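Local structure of ThiJ/PfpI domain protein (4HCJ) at residues N8-M14 with Y36-S42; C81-W85 with S109-I113; V104-G108 with S161-F165; N124-L128 with T155-P159. The protein is of unknown function but belongs to the DJ-1/PfpI family, binds metal ions and may act as a hydrolase. All blocks are in the same frame, centred on the assembly; numbering follows the deposited sequence. Where two conformers were deposited one is given.

In the fold
The four contacts sample an alpha-beta-alpha sandwich. Contact 1 comes first along the chain and pairs two parallel strands of the mixed sheet. Contact 2, centred about 16 Å away, touches it where L84 meets M14 and holds helix 110-116 against the loop before helix 88-99. Its segments alternate with those of contact 3. Contacts 3 and 4, their centres about 7 Å apart, lie on the neighbouring strands 103-107 and 153-156; contact 4 is nested inside the loop contact 3 closes. V111 of contact 2 packs on G106 and T155. Contacts 2, 3 and 4 thus converge at the turn from strand 103-107 into helix 110-116, the nucleophile's place in many DJ-1/PfpI relatives; contact 1 stands apart from contacts 3 and 4.

Contact 1 (N8-M14 with Y36-S42); sequences NNILYVM and YKTKVSS
N9 to V13 and K37 to S41 pair residue for residue as adjacent parallel strands, their axes 4.7 Å apart at closest approach and inclined by 27°. Even-numbered residues of the first strand carry the bonds: I10 links to K37 and K39, and Y12 N reaches K39 O at 2.8 Å in an almost linear bond (176°). Y12 O is gripped twice by S41, through the backbone N and, at 2.9 Å, through OG. That hydroxyl comes within range because chi1 of 69° sets it between its own backbone N and carbonyl carbon, and it also rests on V13 CG2 and L11 CD1. On the opposite face, Y12 CE2 meets T38 CB at 3.6 Å, with T38 OG1 at the ring's edge in its plane, while Y12 OH bonds S27 of helix 21-33. I10 CD1 packs on Y36 CB at 3.6 Å, and CE of the selenomethionine M14 lies 4.0 Å from V40 CG1. S42 OG closes the ladder, donating to M14 O at 2.8 Å in the carbonyl plane. Within this beta-alpha-beta unit, two buried serine hydroxyls are therefore satisfied by main-chain carbonyls of the facing segment 8-14 and extend its backbone pairing.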
loop_
_atom_site.group_PDB
_atom_site.type_symbol
_atom_site.label_atom_id
_atom_site.label_comp_id
_atom_site.label_asym_id
_atom_site.label_seq_id
_atom_site.Cartn_x
_atom_site.Cartn_y
_atom_site.Cartn_z
ATOM N N ASN A 8 -0.115 0.635 -16.546
ATOM C CA ASN A 8 1.271 0.585 -16.098
ATOM C C ASN A 8 1.586 1.686 -15.084
ATOM O O ASN A 8 2.711 2.171 -15.028
ATOM C CB ASN A 8 2.282 0.600 -17.259
ATOM C CG ASN A 8 2.151 -0.621 -18.170
ATOM O OD1 ASN A 8 1.503 -1.606 -17.830
ATOM N ND2 ASN A 8 2.795 -0.558 -19.328
ATOM N N ASN A 9 0.590 2.046 -14.270
ATOM C CA ASN A 9 0.752 3.051 -13.220
ATOM C C ASN A 9 0.384 2.457 -11.857
ATOM O O ASN A 9 -0.567 1.676 -11.747
ATOM C CB ASN A 9 -0.173 4.246 -13.447
ATOM C CG ASN A 9 0.142 5.021 -14.706
ATOM O OD1 ASN A 9 1.294 5.154 -15.119
ATOM N ND2 ASN A 9 -0.901 5.562 -15.314
ATOM N N ILE A 10 1.113 2.872 -10.823
ATOM C CA ILE A 10 0.863 2.459 -9.449
ATOM C C ILE A 10 0.698 3.693 -8.570
ATOM O O ILE A 10 1.480 4.638 -8.668
ATOM C CB ILE A 10 2.008 1.570 -8.920
ATOM C CG1 ILE A 10 2.062 0.251 -9.689
ATOM C CG2 ILE A 10 1.883 1.326 -7.403
ATOM C CD1 ILE A 10 3.274 -0.594 -9.352
ATOM N N LEU A 11 -0.314 3.673 -7.710
ATOM C CA LEU A 11 -0.570 4.730 -6.739
ATOM C C LEU A 11 -0.088 4.340 -5.351
ATOM O O LEU A 11 -0.442 3.251 -4.875
ATOM C CB LEU A 11 -2.068 4.985 -6.640
ATOM C CG LEU A 11 -2.500 6.017 -5.596
ATOM C CD1 LEU A 11 -2.019 7.425 -5.983
ATOM C CD2 LEU A 11 -3.997 5.981 -5.402
ATOM N N TYR A 12 0.672 5.209 -4.690
ATOM C CA TYR A 12 0.929 5.079 -3.270
ATOM C C TYR A 12 -0.076 5.893 -2.459
ATOM O O TYR A 12 -0.469 6.997 -2.858
ATOM C CB TYR A 12 2.319 5.580 -2.931
ATOM C CG TYR A 12 3.476 4.749 -3.412
ATOM C CD1 TYR A 12 3.862 3.607 -2.721
ATOM C CD2 TYR A 12 4.201 5.110 -4.546
ATOM C CE1 TYR A 12 4.938 2.848 -3.118
ATOM C CE2 TYR A 12 5.300 4.360 -4.949
ATOM C CZ TYR A 12 5.662 3.234 -4.235
ATOM O OH TYR A 12 6.771 2.530 -4.646
ATOM N N VAL A 13 -0.450 5.358 -1.305
ATOM C CA VAL A 13 -1.162 6.088 -0.261
ATOM C C VAL A 13 -0.265 6.074 0.965
ATOM O O VAL A 13 0.117 4.995 1.435
ATOM C CB VAL A 13 -2.514 5.404 0.065
ATOM C CG1 VAL A 13 -3.120 5.949 1.351
ATOM C CG2 VAL A 13 -3.478 5.549 -1.113
HETATM N N MSE A 14 0.098 7.249 1.486
HETATM C CA MSE A 14 0.992 7.283 2.634
HETATM C C MSE A 14 0.880 8.602 3.357
HETATM O O MSE A 14 0.343 9.589 2.832
HETATM C CB MSE A 14 2.444 6.984 2.222
HETATM C CG MSE A 14 3.126 8.082 1.432
HETATM SE SE MSE A 14 4.587 7.237 0.434
HETATM C CE MSE A 14 5.711 8.772 0.162
ATOM N N TYR A 36 6.462 0.394 -14.312
ATOM C CA TYR A 36 5.292 0.916 -13.602
ATOM C C TYR A 36 5.623 2.283 -13.029
ATOM O O TYR A 36 6.378 2.394 -12.049
ATOM C CB TYR A 36 4.828 -0.061 -12.501
ATOM C CG TYR A 36 4.275 -1.325 -13.099
ATOM C CD1 TYR A 36 2.948 -1.395 -13.537
ATOM C CD2 TYR A 36 5.086 -2.428 -13.288
ATOM C CE1 TYR A 36 2.453 -2.547 -14.153
ATOM C CE2 TYR A 36 4.607 -3.580 -13.899
ATOM C CZ TYR A 36 3.291 -3.638 -14.332
ATOM O OH TYR A 36 2.816 -4.769 -14.950
ATOM N N LYS A 37 5.032 3.324 -13.611
ATOM C CA LYS A 37 5.225 4.677 -13.112
ATOM C C LYS A 37 4.377 4.923 -11.884
ATOM O O LYS A 37 3.219 4.506 -11.805
ATOM C CB LYS A 37 4.915 5.695 -14.194
ATOM C CG LYS A 37 5.939 5.645 -15.302
ATOM C CD LYS A 37 5.947 6.899 -16.140
ATOM C CE LYS A 37 6.807 6.701 -17.365
ATOM N NZ LYS A 37 8.024 7.535 -17.364
ATOM N N THR A 38 4.963 5.610 -10.919
ATOM C CA THR A 38 4.324 5.758 -9.612
ATOM C C THR A 38 3.910 7.191 -9.351
ATOM O O THR A 38 4.530 8.146 -9.849
ATOM C CB THR A 38 5.230 5.257 -8.445
ATOM O OG1 THR A 38 6.364 6.119 -8.285
ATOM C CG2 THR A 38 5.703 3.825 -8.660
ATOM N N LYS A 39 2.844 7.332 -8.574
ATOM C CA LYS A 39 2.421 8.609 -8.031
ATOM C C LYS A 39 2.197 8.423 -6.544
ATOM O O LYS A 39 1.915 7.311 -6.083
ATOM C CB LYS A 39 1.123 9.088 -8.689
ATOM C CG LYS A 39 1.223 9.293 -10.194
ATOM C CD LYS A 39 2.055 10.508 -10.533
ATOM C CE LYS A 39 2.056 10.755 -12.039
ATOM N NZ LYS A 39 0.674 10.686 -12.581
ATOM N N VAL A 40 2.304 9.520 -5.803
ATOM C CA VAL A 40 2.022 9.531 -4.369
ATOM C C VAL A 40 0.763 10.342 -4.108
ATOM O O VAL A 40 0.651 11.491 -4.563
ATOM C CB VAL A 40 3.199 10.134 -3.571
ATOM C CG1 VAL A 40 2.827 10.353 -2.118
ATOM C CG2 VAL A 40 4.430 9.258 -3.681
ATOM N N SER A 41 -0.154 9.751 -3.345
ATOM C CA SER A 41 -1.282 10.479 -2.770
ATOM C C SER A 41 -1.135 10.599 -1.262
ATOM O O SER A 41 -0.643 9.684 -0.584
ATOM C CB SER A 41 -2.639 9.877 -3.144
ATOM O OG SER A 41 -2.883 8.614 -2.544
ATOM N N SER A 42 -1.571 11.740 -0.743
ATOM C CA SER A 42 -1.519 12.008 0.683
ATOM C C SER A 42 -2.517 13.109 1.004
ATOM O O SER A 42 -3.454 13.373 0.250
ATOM C CB SER A 42 -0.089 12.349 1.129
ATOM O OG SER A 42 0.036 12.338 2.540
#

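Contact 2 (C81-W85 with S109-I113); sequences CITLW and SGVVI
The indole of W85 is sandwiched: V112 CG1 sits over one face, 3.6 Å from the centroid of the five-membered ring and 14° off its normal, while I82 CA lies on the opposite face nearer the rim. S109 CB stands at the edge in the ring plane. The valine spreads over both rings from one face, since its other methyl, CG2, comes within 3.7 Å of W85 CZ2. From the same indole NE1 gives a weak, bent hydrogen bond to S109 O (3.0 Å, 134°), a carbonyl that also receives V112 N. Beside this, I113 CD1 reaches C81 SG at 3.8 Å and L84 CB at 4.0 Å. The sulfur can meet it because SG is turned away from its backbone N (chi1 -173°), toward the helix. A serine in place of W85 would probably deprive S109 O of its second donor and open a gap beneath the V112 methyls. S109 OG itself turns to D131, and V112 also touches H134 and V135 of helix 132-137; its side chain lies about 8 Å from that of H137, a magnesium-binding residue with no ion on it in this model. The arrangement lies beside the sharp turn leading from strand 103-107 into helix 110-116, which resembles the nucleophile elbow of DJ-1/PfpI relatives, though here the residue at the turn, G108, is a glycine and offers no side-chain nucleophile.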
loop_
_atom_site.group_PDB
_atom_site.type_symbol
_atom_site.label_atom_id
_atom_site.label_comp_id
_atom_site.label_asym_id
_atom_site.label_seq_id
_atom_site.Cartn_x
_atom_site.Cartn_y
_atom_site.Cartn_z
ATOM N N CYS A 81 1.811 6.471 9.477
ATOM C CA CYS A 81 0.616 5.829 8.925
ATOM C C CYS A 81 -0.503 5.709 9.969
ATOM O O CYS A 81 -1.683 5.642 9.613
ATOM C CB CYS A 81 0.977 4.455 8.364
ATOM S SG CYS A 81 -0.371 3.639 7.488
ATOM N N ILE A 82 -0.148 5.675 11.247
ATOM C CA ILE A 82 -1.150 5.504 12.287
ATOM C C ILE A 82 -2.224 6.586 12.208
ATOM O O ILE A 82 -3.392 6.335 12.488
ATOM C CB ILE A 82 -0.493 5.425 13.679
ATOM C CG1 ILE A 82 0.423 4.198 13.752
ATOM C CG2 ILE A 82 -1.535 5.367 14.784
ATOM C CD1 ILE A 82 1.382 4.197 14.930
ATOM N N THR A 83 -1.825 7.777 11.753
ATOM C CA THR A 83 -2.747 8.893 11.573
ATOM C C THR A 83 -3.805 8.633 10.497
ATOM O O THR A 83 -4.814 9.315 10.455
ATOM C CB THR A 83 -1.988 10.219 11.247
ATOM O OG1 THR A 83 -1.389 10.151 9.944
ATOM C CG2 THR A 83 -0.907 10.480 12.304
ATOM N N LEU A 84 -3.561 7.650 9.627
ATOM C CA LEU A 84 -4.452 7.311 8.515
ATOM C C LEU A 84 -5.269 6.046 8.753
ATOM O O LEU A 84 -6.135 5.714 7.948
ATOM C CB LEU A 84 -3.624 7.111 7.250
ATOM C CG LEU A 84 -2.778 8.299 6.793
ATOM C CD1 LEU A 84 -1.951 7.929 5.561
ATOM C CD2 LEU A 84 -3.663 9.497 6.517
ATOM N N TRP A 85 -5.014 5.343 9.850
ATOM C CA TRP A 85 -5.649 4.058 10.082
ATOM C C TRP A 85 -7.169 4.127 10.156
ATOM O O TRP A 85 -7.867 3.212 9.683
ATOM C CB TRP A 85 -5.105 3.462 11.362
ATOM C CG TRP A 85 -3.779 2.822 11.249
ATOM C CD1 TRP A 85 -2.992 2.689 10.126
ATOM C CD2 TRP A 85 -3.081 2.173 12.307
ATOM N NE1 TRP A 85 -1.836 1.995 10.432
ATOM C CE2 TRP A 85 -1.881 1.654 11.765
ATOM C CE3 TRP A 85 -3.356 1.972 13.667
ATOM C CZ2 TRP A 85 -0.974 0.931 12.537
ATOM C CZ3 TRP A 85 -2.455 1.260 14.423
ATOM C CH2 TRP A 85 -1.280 0.748 13.858
ATOM N N SER A 109 2.679 -1.115 8.451
ATOM C CA SER A 109 1.495 -0.482 9.025
ATOM C C SER A 109 0.426 -0.095 7.992
ATOM O O SER A 109 -0.722 0.127 8.360
ATOM C CB SER A 109 1.886 0.710 9.878
ATOM O OG SER A 109 2.606 0.259 11.009
ATOM N N GLY A 110 0.788 -0.027 6.709
ATOM C CA GLY A 110 -0.226 0.206 5.695
ATOM C C GLY A 110 -1.319 -0.855 5.657
ATOM O O GLY A 110 -2.463 -0.572 5.280
ATOM N N VAL A 111 -0.985 -2.087 6.059
ATOM C CA VAL A 111 -1.960 -3.175 6.043
ATOM C C VAL A 111 -3.148 -2.860 6.961
ATOM O O VAL A 111 -4.261 -3.311 6.699
ATOM C CB VAL A 111 -1.291 -4.522 6.419
ATOM C CG1 VAL A 111 -2.300 -5.667 6.456
ATOM C CG2 VAL A 111 -0.176 -4.846 5.423
ATOM N N VAL A 112 -2.917 -2.111 8.049
ATOM C CA VAL A 112 -3.997 -1.788 8.971
ATOM C C VAL A 112 -5.115 -0.976 8.306
ATOM O O VAL A 112 -6.283 -1.141 8.644
ATOM C CB VAL A 112 -3.474 -1.131 10.251
ATOM C CG1 VAL A 112 -4.622 -0.743 11.183
ATOM C CG2 VAL A 112 -2.499 -2.065 10.950
ATOM N N ILE A 113 -4.771 -0.102 7.355
ATOM C CA ILE A 113 -5.805 0.636 6.634
ATOM C C ILE A 113 -6.739 -0.345 5.929
ATOM O O ILE A 113 -7.965 -0.202 5.952
ATOM C CB ILE A 113 -5.197 1.619 5.629
ATOM C CG1 ILE A 113 -4.419 2.719 6.375
ATOM C CG2 ILE A 113 -6.270 2.233 4.726
ATOM C CD1 ILE A 113 -3.539 3.582 5.464
#

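Contact 3 (V104-G108 with S161-F165); sequences VAGIG and SSKDF
I107 and F165 meet where an alpha-beta-alpha sandwich lays a helix on its central sheet: strand 103-107 supplies one side and the first turn of helix 162-174 the other. A105 and I107 point toward the helix, and G106, between them, adds only its backbone. No hydrogen bond crosses, so the joint is one of fit. F165 takes chi1 170°, which places CG opposite its backbone N and sends the ring down onto the strand. There I107 CB lies over the ring face, 3.9 Å from the centroid and 11° off the normal, a CH-pi contact. The branches of I107 divide the work: CG2 meets F165 CE2 at 3.8 Å, whereas the fully extended CG1-CD1 arm runs on to S162 CA at 3.7 Å, passing the base of the ring. A105 CB touches the far corner, F165 CZ, also at 3.7 Å. The same ring packs on V154 and A156 of strand 153-156 and on V74 of strand 72-75, so one aromatic side chain reaches three neighbouring strands. Just before and at the helix start, S161 OG bonds N157 OD1 and S162 OG bonds P159 O, with F165 N bonded to S161 O at 2.9 Å. Against the backbone, F165 CE1 comes within 3.4 Å of G106 O.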
loop_
_atom_site.group_PDB
_atom_site.type_symbol
_atom_site.label_atom_id
_atom_site.label_comp_id
_atom_site.label_asym_id
_atom_site.label_seq_id
_atom_site.Cartn_x
_atom_site.Cartn_y
_atom_site.Cartn_z
ATOM N N VAL A 104 -4.658 -4.393 -4.704
ATOM C CA VAL A 104 -4.656 -3.643 -3.464
ATOM C C VAL A 104 -3.541 -4.218 -2.606
ATOM O O VAL A 104 -3.617 -5.394 -2.185
ATOM C CB VAL A 104 -6.018 -3.706 -2.748
ATOM C CG1 VAL A 104 -6.018 -2.755 -1.564
ATOM C CG2 VAL A 104 -7.154 -3.367 -3.712
ATOM N N ALA A 105 -2.519 -3.410 -2.354
ATOM C CA ALA A 105 -1.324 -3.911 -1.702
ATOM C C ALA A 105 -0.991 -3.047 -0.497
ATOM O O ALA A 105 -1.176 -1.826 -0.548
ATOM C CB ALA A 105 -0.156 -3.941 -2.685
ATOM N N GLY A 106 -0.486 -3.650 0.565
ATOM C CA GLY A 106 -0.050 -2.903 1.724
ATOM C C GLY A 106 1.173 -3.534 2.338
ATOM O O GLY A 106 1.342 -4.764 2.306
ATOM N N ILE A 107 1.994 -2.699 2.955
ATOM C CA ILE A 107 3.203 -3.148 3.603
ATOM C C ILE A 107 3.319 -2.534 4.980
ATOM O O ILE A 107 3.016 -1.354 5.192
ATOM C CB ILE A 107 4.462 -2.887 2.717
ATOM C CG1 ILE A 107 5.738 -3.360 3.418
ATOM C CG2 ILE A 107 4.552 -1.430 2.252
ATOM C CD1 ILE A 107 6.943 -3.500 2.490
ATOM N N GLY A 108 3.735 -3.347 5.938
ATOM C CA GLY A 108 3.883 -2.864 7.296
ATOM C C GLY A 108 2.580 -2.265 7.792
ATOM O O GLY A 108 1.501 -2.817 7.586
ATOM N N SER A 161 10.952 -6.347 4.314
ATOM C CA SER A 161 10.406 -7.085 3.186
ATOM C C SER A 161 10.054 -6.208 1.989
ATOM O O SER A 161 9.333 -6.641 1.100
ATOM C CB SER A 161 9.189 -7.896 3.637
ATOM O OG SER A 161 9.587 -8.836 4.614
ATOM N N SER A 162 10.573 -4.985 1.948
ATOM C CA SER A 162 10.189 -4.039 0.904
ATOM C C SER A 162 10.445 -4.547 -0.518
ATOM O O SER A 162 9.588 -4.393 -1.409
ATOM C CB SER A 162 10.898 -2.691 1.099
ATOM O OG SER A 162 10.584 -2.129 2.357
ATOM N N LYS A 163 11.622 -5.116 -0.744
ATOM C CA LYS A 163 11.955 -5.587 -2.086
ATOM C C LYS A 163 11.143 -6.826 -2.479
ATOM O O LYS A 163 10.622 -6.924 -3.602
ATOM C CB LYS A 163 13.461 -5.849 -2.218
ATOM C CG LYS A 163 14.291 -4.585 -2.059
ATOM C CD LYS A 163 15.797 -4.868 -2.066
ATOM C CE LYS A 163 16.605 -3.593 -1.789
ATOM N NZ LYS A 163 18.016 -3.930 -1.438
ATOM N N ASP A 164 11.020 -7.768 -1.551
ATOM C CA ASP A 164 10.202 -8.948 -1.817
ATOM C C ASP A 164 8.745 -8.569 -2.116
ATOM O O ASP A 164 8.095 -9.143 -3.001
ATOM C CB ASP A 164 10.242 -9.911 -0.620
ATOM C CG ASP A 164 11.585 -10.602 -0.454
ATOM O OD1 ASP A 164 12.374 -10.646 -1.418
ATOM O OD2 ASP A 164 11.825 -11.145 0.645
ATOM N N PHE A 165 8.234 -7.597 -1.368
ATOM C CA PHE A 165 6.888 -7.078 -1.560
ATOM C C PHE A 165 6.744 -6.503 -2.964
ATOM O O PHE A 165 5.816 -6.838 -3.697
ATOM C CB PHE A 165 6.629 -5.993 -0.515
ATOM C CG PHE A 165 5.382 -5.189 -0.720
ATOM C CD1 PHE A 165 4.125 -5.755 -0.578
ATOM C CD2 PHE A 165 5.476 -3.831 -1.019
ATOM C CE1 PHE A 165 2.977 -4.980 -0.697
ATOM C CE2 PHE A 165 4.330 -3.048 -1.147
ATOM C CZ PHE A 165 3.083 -3.626 -0.988
#

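Contact 4 (N124-L128 with T155-P159); sequences NVTCL and TANGP
T155 OG1 is gripped from two directions: it accepts T126 N at 2.9 Å in a fairly straight bond (165°) and donates to a water at 2.8 Å. That water in turn gives a hydrogen bond to N124 O, so a single hydroxyl ties into the backbone of 124-128 at two points. Its chi1 of 58° tucks OG1 between the backbone N and carbonyl carbon and directs CG2 toward V125, whose CB lies 3.4 Å from OG1. A valine in place of T155 would probably leave T126 N without its acceptor and the water without this donor. Further along, the touching parts, 125-128 and 155-158, run 14° apart, and side chains meet main chain. T126 CG2 rests on A156 CA at 3.5 Å while its hydroxyl bonds E145 O; N157 CB presses on C127 O at 3.3 Å, its amide group being engaged by S161 and N146. L128 CD1 sits 3.4 Å from N157 O and close over G158, where a side chain would collide with it. C127 points away from the other segment, and its side chain packs on V111 and V135 of the two flanking helices. Strand 124-125 belongs to a separate small sheet, and the polar links between the two segments run through T155 OG1 and a water, with no direct backbone-to-backbone hydrogen bond between them.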
loop_
_atom_site.group_PDB
_atom_site.type_symbol
_atom_site.label_atom_id
_atom_site.label_comp_id
_atom_site.label_asym_id
_atom_site.label_seq_id
_atom_site.Cartn_x
_atom_site.Cartn_y
_atom_site.Cartn_z
ATOM N N ASN A 124 -6.065 -14.275 3.745
ATOM C CA ASN A 124 -4.716 -14.547 4.229
ATOM C C ASN A 124 -3.804 -13.365 3.956
ATOM O O ASN A 124 -3.713 -12.893 2.810
ATOM C CB ASN A 124 -4.124 -15.775 3.543
ATOM C CG ASN A 124 -4.877 -17.047 3.865
ATOM O OD1 ASN A 124 -5.664 -17.124 4.801
ATOM N ND2 ASN A 124 -4.615 -18.072 3.091
ATOM N N VAL A 125 -3.118 -12.907 5.002
ATOM C CA VAL A 125 -2.275 -11.723 4.930
ATOM C C VAL A 125 -1.066 -11.890 5.823
ATOM O O VAL A 125 -0.986 -12.827 6.627
ATOM C CB VAL A 125 -3.034 -10.439 5.370
ATOM C CG1 VAL A 125 -4.314 -10.240 4.578
ATOM C CG2 VAL A 125 -3.303 -10.449 6.866
ATOM N N THR A 126 -0.140 -10.942 5.703
ATOM C CA THR A 126 0.828 -10.733 6.746
ATOM C C THR A 126 0.836 -9.243 7.093
ATOM O O THR A 126 0.129 -8.452 6.461
ATOM C CB THR A 126 2.210 -11.290 6.361
ATOM O OG1 THR A 126 3.060 -11.203 7.505
ATOM C CG2 THR A 126 2.802 -10.535 5.171
ATOM N N CYS A 127 1.589 -8.868 8.119
ATOM C CA CYS A 127 1.537 -7.501 8.626
ATOM C C CYS A 127 2.679 -7.301 9.584
ATOM O O CYS A 127 3.414 -8.232 9.900
ATOM C CB CYS A 127 0.200 -7.222 9.340
ATOM S SG CYS A 127 -0.077 -8.229 10.817
ATOM N N LEU A 128 2.854 -6.062 10.013
ATOM C CA LEU A 128 3.852 -5.741 10.998
ATOM C C LEU A 128 3.474 -6.474 12.284
ATOM O O LEU A 128 2.321 -6.448 12.725
ATOM C CB LEU A 128 3.892 -4.225 11.199
ATOM C CG LEU A 128 5.091 -3.648 11.927
ATOM C CD1 LEU A 128 6.373 -3.805 11.088
ATOM C CD2 LEU A 128 4.805 -2.196 12.244
ATOM N N THR A 155 0.118 -8.385 0.658
ATOM C CA THR A 155 0.546 -7.764 1.900
ATOM C C THR A 155 1.975 -8.182 2.229
ATOM O O THR A 155 2.462 -9.236 1.780
ATOM C CB THR A 155 -0.404 -8.082 3.075
ATOM O OG1 THR A 155 -0.494 -9.499 3.246
ATOM C CG2 THR A 155 -1.799 -7.487 2.863
ATOM N N ALA A 156 2.652 -7.357 3.025
ATOM C CA ALA A 156 4.000 -7.654 3.478
ATOM C C ALA A 156 4.199 -7.116 4.882
ATOM O O ALA A 156 3.480 -6.223 5.340
ATOM C CB ALA A 156 5.051 -7.102 2.517
ATOM N N ASN A 157 5.208 -7.652 5.565
ATOM C CA ASN A 157 5.307 -7.472 7.008
ATOM C C ASN A 157 6.168 -6.308 7.499
ATOM O O ASN A 157 6.453 -6.238 8.684
ATOM C CB ASN A 157 5.741 -8.769 7.694
ATOM C CG ASN A 157 7.175 -9.127 7.419
ATOM O OD1 ASN A 157 7.836 -8.496 6.605
ATOM N ND2 ASN A 157 7.650 -10.176 8.071
ATOM N N GLY A 158 6.568 -5.391 6.621
ATOM C CA GLY A 158 7.303 -4.212 7.048
ATOM C C GLY A 158 8.546 -3.964 6.231
ATOM O O GLY A 158 8.759 -4.584 5.177
ATOM N N PRO A 159 9.398 -3.044 6.704
ATOM C CA PRO A 159 10.462 -2.521 5.850
ATOM C C PRO A 159 11.499 -3.558 5.446
ATOM O O PRO A 159 12.077 -3.404 4.375
ATOM C CB PRO A 159 11.069 -1.381 6.677
ATOM C CG PRO A 159 10.602 -1.631 8.085
ATOM C CD PRO A 159 9.278 -2.297 7.970
HETATM O O HOH W 1 -2.277 -10.757 1.472
#